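Local coordinates for protein AvrA (Salmonella typhimurium, PDB 6BE0) that probably transfers acetyl groups from acetyl-CoA to serine and threonine side chains of host proteins, as a YopJ-family bacterial effector that binds inositol hexakisphosphate, at residues S58-S63 / K282-S287. Sequence-based numbering, arbitrary orientation.
Sequences SWIHIS and KKLSIS. With COA (coenzyme A), chain C.
Ile-286 lays its CG2 methyl over one face of the Trp-59 indole, a CH-pi contact with CG2 3.9 Å from the centroid of the six-membered ring and 26° off its normal. The methyl sits toward the rim, nearest CZ2 of Trp-59. A branched side chain suits this place: CG2, anti to the carbonyl carbon, meets the ring, while the side chain also packs on Ile-54 and Val-277. The broad, flat indole suits its own, with Ile-60 CB over the opposite face and N1A of the coenzyme A adenine at its edge. Beside it, CD1 of Ile-60 meets CD1 of Leu-284 at 3.7 Å, the side chains crossing at about a right angle. The fork of Leu-284 divides its contacts: CD1 faces Ile-60 and, obliquely, Trp-59, whereas CD2 lies 3.6 Å from adenine N3A.

Further out, His-289 meets the indole edge-to-face. Leu-284 is backbone-bonded with Val-277 of the antiparallel strand 276-278, and Ile-286, just past strand 283-285, with Asn-275. Ser-285 OG accepts from Ser-287 N in an ST turn where helix 287-300 begins. No hydrogen bond crosses between the segments; they meet through van der Waals and CH-pi contact. With Leu-284 and Ser-285 lining the coenzyme A pocket, this apolar wall is consistent with van der Waals holding of the base.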
ATOM      1  N   SER A  58     -15.297  19.166  -0.994  1.00 48.24           N
ATOM      2  CA  SER A  58     -15.780  18.515   0.222  1.00 47.23           C
ATOM      3  C   SER A  58     -15.105  17.165   0.456  1.00 45.80           C
ATOM      4  O   SER A  58     -15.311  16.535   1.495  1.00 48.37           O
ATOM      5  CB  SER A  58     -17.296  18.323   0.158  1.00 47.97           C
ATOM      6  OG  SER A  58     -17.656  17.470  -0.913  1.00 46.71           O
ATOM      7  N   TRP A  59     -14.305  16.724  -0.509  1.00 42.00           N
ATOM      8  CA  TRP A  59     -13.634  15.429  -0.421  1.00 39.95           C
ATOM      9  C   TRP A  59     -12.752  15.319   0.816  1.00 42.03           C
ATOM     10  O   TRP A  59     -12.589  14.238   1.381  1.00 40.23           O
ATOM     11  CB  TRP A  59     -12.782  15.179  -1.670  1.00 38.39           C
ATOM     12  CG  TRP A  59     -11.692  16.198  -1.869  1.00 39.73           C
ATOM     13  CD1 TRP A  59     -11.789  17.380  -2.542  1.00 41.15           C
ATOM     14  CD2 TRP A  59     -10.341  16.123  -1.390  1.00 40.26           C
ATOM     15  NE1 TRP A  59     -10.588  18.044  -2.515  1.00 42.46           N
ATOM     16  CE2 TRP A  59      -9.683  17.294  -1.813  1.00 42.04           C
ATOM     17  CE3 TRP A  59      -9.626  15.180  -0.646  1.00 42.36           C
ATOM     18  CZ2 TRP A  59      -8.345  17.548  -1.517  1.00 43.47           C
ATOM     19  CZ3 TRP A  59      -8.296  15.435  -0.353  1.00 42.14           C
ATOM     20  CH2 TRP A  59      -7.671  16.608  -0.789  1.00 43.13           C
ATOM     21  N   ILE A  60     -12.189  16.447   1.232  1.00 51.43           N
ATOM     22  CA  ILE A  60     -11.171  16.443   2.273  1.00 54.07           C
ATOM     23  C   ILE A  60     -11.718  16.047   3.647  1.00 54.87           C
ATOM     24  O   ILE A  60     -10.991  15.459   4.450  1.00 62.54           O
ATOM     25  CB  ILE A  60     -10.483  17.821   2.377  1.00 54.06           C
ATOM     26  CG1 ILE A  60      -9.315  17.749   3.361  1.00 55.90           C
ATOM     27  CG2 ILE A  60     -11.481  18.902   2.786  1.00 55.34           C
ATOM     28  CD1 ILE A  60      -8.190  18.705   3.043  1.00 57.53           C
ATOM     29  N   HIS A  61     -12.987  16.354   3.914  1.00 50.58           N
ATOM     30  CA  HIS A  61     -13.603  16.004   5.197  1.00 51.76           C
ATOM     31  C   HIS A  61     -14.694  14.940   5.044  1.00 50.23           C
ATOM     32  O   HIS A  61     -15.617  14.862   5.854  1.00 52.13           O
ATOM     33  CB  HIS A  61     -14.170  17.256   5.884  1.00 60.97           C
ATOM     34  CG  HIS A  61     -15.142  18.029   5.048  1.00 58.95           C
ATOM     35  ND1 HIS A  61     -16.320  17.488   4.577  1.00 59.65           N
ATOM     36  CD2 HIS A  61     -15.118  19.312   4.616  1.00 57.32           C
ATOM     37  CE1 HIS A  61     -16.974  18.401   3.883  1.00 64.31           C
ATOM     38  NE2 HIS A  61     -16.267  19.518   3.891  1.00 67.38           N
ATOM     39  N   ILE A  62     -14.572  14.120   4.003  1.00 44.26           N
ATOM     40  CA  ILE A  62     -15.408  12.930   3.839  1.00 42.68           C
ATOM     41  C   ILE A  62     -14.550  11.680   4.022  1.00 40.93           C
ATOM     42  O   ILE A  62     -13.411  11.628   3.553  1.00 39.75           O
ATOM     43  CB  ILE A  62     -16.094  12.896   2.451  1.00 40.88           C
ATOM     44  CG1 ILE A  62     -17.182  13.969   2.374  1.00 43.14           C
ATOM     45  CG2 ILE A  62     -16.709  11.522   2.175  1.00 39.24           C
ATOM     46  CD1 ILE A  62     -17.729  14.198   0.975  1.00 42.20           C
ATOM     47  N   SER A  63     -15.101  10.678   4.702  1.00 43.08           N
ATOM     48  CA  SER A  63     -14.419   9.402   4.888  1.00 41.86           C
ATOM     49  C   SER A  63     -14.909   8.379   3.868  1.00 40.56           C
ATOM     50  O   SER A  63     -16.112   8.145   3.742  1.00 40.92           O
ATOM     51  CB  SER A  63     -14.635   8.875   6.306  1.00 42.85           C
ATOM     52  OG  SER A  63     -14.055   7.590   6.458  1.00 42.58           O
ATOM     53  N   LYS A 282      -3.231  26.306  -0.254  1.00 99.69           N
ATOM     54  CA  LYS A 282      -2.360  25.176   0.058  1.00 92.30           C
ATOM     55  C   LYS A 282      -2.506  24.091  -1.002  1.00 84.50           C
ATOM     56  O   LYS A 282      -3.609  23.606  -1.259  1.00 82.21           O
ATOM     57  CB  LYS A 282      -2.678  24.612   1.444  1.00 92.94           C
ATOM     58  CG  LYS A 282      -2.338  25.555   2.591  1.00101.36           C
ATOM     59  CD  LYS A 282      -2.625  24.915   3.942  1.00 99.81           C
ATOM     60  CE  LYS A 282      -2.261  25.843   5.090  1.00102.91           C
ATOM     61  NZ  LYS A 282      -2.569  25.238   6.417  1.00102.93           N
ATOM     62  N   LYS A 283      -1.388  23.713  -1.615  1.00 71.06           N
ATOM     63  CA  LYS A 283      -1.402  22.721  -2.683  1.00 68.17           C
ATOM     64  C   LYS A 283      -1.510  21.310  -2.115  1.00 65.42           C
ATOM     65  O   LYS A 283      -0.599  20.831  -1.439  1.00 65.98           O
ATOM     66  CB  LYS A 283      -0.147  22.846  -3.553  1.00 67.54           C
ATOM     67  CG  LYS A 283      -0.186  21.984  -4.808  1.00 65.27           C
ATOM     68  CD  LYS A 283       0.933  22.329  -5.782  1.00 65.26           C
ATOM     69  CE  LYS A 283       2.282  21.812  -5.307  1.00 71.04           C
ATOM     70  NZ  LYS A 283       3.343  22.008  -6.338  1.00 72.63           N
ATOM     71  N   LEU A 284      -2.635  20.658  -2.396  1.00 52.95           N
ATOM     72  CA  LEU A 284      -2.887  19.295  -1.939  1.00 49.41           C
ATOM     73  C   LEU A 284      -2.957  18.337  -3.120  1.00 46.31           C
ATOM     74  O   LEU A 284      -3.270  18.746  -4.238  1.00 46.80           O
ATOM     75  CB  LEU A 284      -4.188  19.227  -1.141  1.00 49.22           C
ATOM     76  CG  LEU A 284      -4.256  20.063   0.139  1.00 52.65           C
ATOM     77  CD1 LEU A 284      -5.647  19.969   0.747  1.00 52.62           C
ATOM     78  CD2 LEU A 284      -3.200  19.618   1.137  1.00 52.99           C
ATOM     79  N   SER A 285      -2.671  17.064  -2.861  1.00 46.55           N
ATOM     80  CA  SER A 285      -2.745  16.033  -3.890  1.00 43.99           C
ATOM     81  C   SER A 285      -4.040  15.239  -3.774  1.00 41.23           C
ATOM     82  O   SER A 285      -4.375  14.737  -2.699  1.00 40.85           O
ATOM     83  CB  SER A 285      -1.547  15.086  -3.791  1.00 46.07           C
ATOM     84  OG  SER A 285      -1.691  13.996  -4.687  1.00 43.03           O
ATOM     85  N   ILE A 286      -4.763  15.138  -4.885  1.00 41.32           N
ATOM     86  CA  ILE A 286      -5.955  14.301  -4.964  1.00 38.94           C
ATOM     87  C   ILE A 286      -5.668  13.071  -5.817  1.00 37.30           C
ATOM     88  O   ILE A 286      -6.574  12.503  -6.424  1.00 35.88           O
ATOM     89  CB  ILE A 286      -7.157  15.069  -5.553  1.00 43.93           C
ATOM     90  CG1 ILE A 286      -6.848  15.557  -6.975  1.00 40.89           C
ATOM     91  CG2 ILE A 286      -7.522  16.243  -4.655  1.00 41.18           C
ATOM     92  CD1 ILE A 286      -8.067  16.042  -7.729  1.00 41.55           C
ATOM     93  N   SER A 287      -4.402  12.667  -5.864  1.00 35.12           N
ATOM     94  CA  SER A 287      -3.987  11.552  -6.710  1.00 34.11           C
ATOM     95  C   SER A 287      -4.663  10.257  -6.270  1.00 32.14           C
ATOM     96  O   SER A 287      -5.261   9.550  -7.083  1.00 33.52           O
ATOM     97  CB  SER A 287      -2.466  11.387  -6.678  1.00 37.21           C
ATOM     98  OG  SER A 287      -2.031  10.512  -7.704  1.00 35.02           O
TER
HETATM   99  N1A COA C 302      -4.340  15.639   1.610  1.00 46.94           N
HETATM  100  C2A COA C 302      -3.173  15.869   0.935  1.00 45.68           C
HETATM  101  N3A COA C 302      -2.057  16.272   1.611  1.00 50.04           N
HETATM  102  C4A COA C 302      -2.094  16.451   2.969  1.00 52.71           C
HETATM  103  C5A COA C 302      -3.243  16.223   3.643  1.00 41.56           C
HETATM  104  C6A COA C 302      -4.373  15.813   2.945  1.00 38.20           C
HETATM  105  N6A COA C 302      -5.749  15.441   3.029  1.00 48.94           N
HETATM  106  N7A COA C 302      -3.016  16.467   4.965  1.00 54.56           N
HETATM  107  C8A COA C 302      -1.720  16.846   5.103  1.00 59.47           C
HETATM  108  N9A COA C 302      -1.146  16.840   3.878  1.00 62.41           N
HETATM  109  C1B COA C 302       0.199  17.164   3.536  1.00 58.69           C
HETATM  110  C2B COA C 302       0.263  18.329   2.929  1.00 63.90           C
HETATM  111  O2B COA C 302       0.302  18.146   1.488  1.00 84.53           O
HETATM  112  C3B COA C 302       1.639  19.008   3.455  1.00 82.50           C
HETATM  113  O3B COA C 302       2.769  18.436   2.797  1.00 84.10           O
HETATM  114  P3B COA C 302       3.701  19.376   1.875  1.00 67.69           P
HETATM  115  O7A COA C 302       2.957  19.748   0.613  1.00 52.49           O
HETATM  116  O8A COA C 302       4.067  20.629   2.633  1.00 77.48           O
HETATM  117  O9A COA C 302       4.966  18.631   1.509  1.00 71.68           O
HETATM  118  C4B COA C 302       1.674  18.716   4.777  1.00 85.62           C
HETATM  119  O4B COA C 302       1.059  17.325   4.866  1.00 77.01           O
HETATM  120  C5B COA C 302       0.847  19.721   5.566  1.00 93.33           C
HETATM  121  O5B COA C 302       0.697  19.276   6.909  1.00 81.09           O
HETATM  122  P1A COA C 302       1.445  20.065   8.085  1.00123.16           P
HETATM  123  O1A COA C 302       2.700  20.736   7.550  1.00117.40           O
HETATM  124  O2A COA C 302       0.504  21.110   8.660  1.00129.07           O
HETATM  125  O3A COA C 302       1.843  19.041   9.227  1.00 91.01           O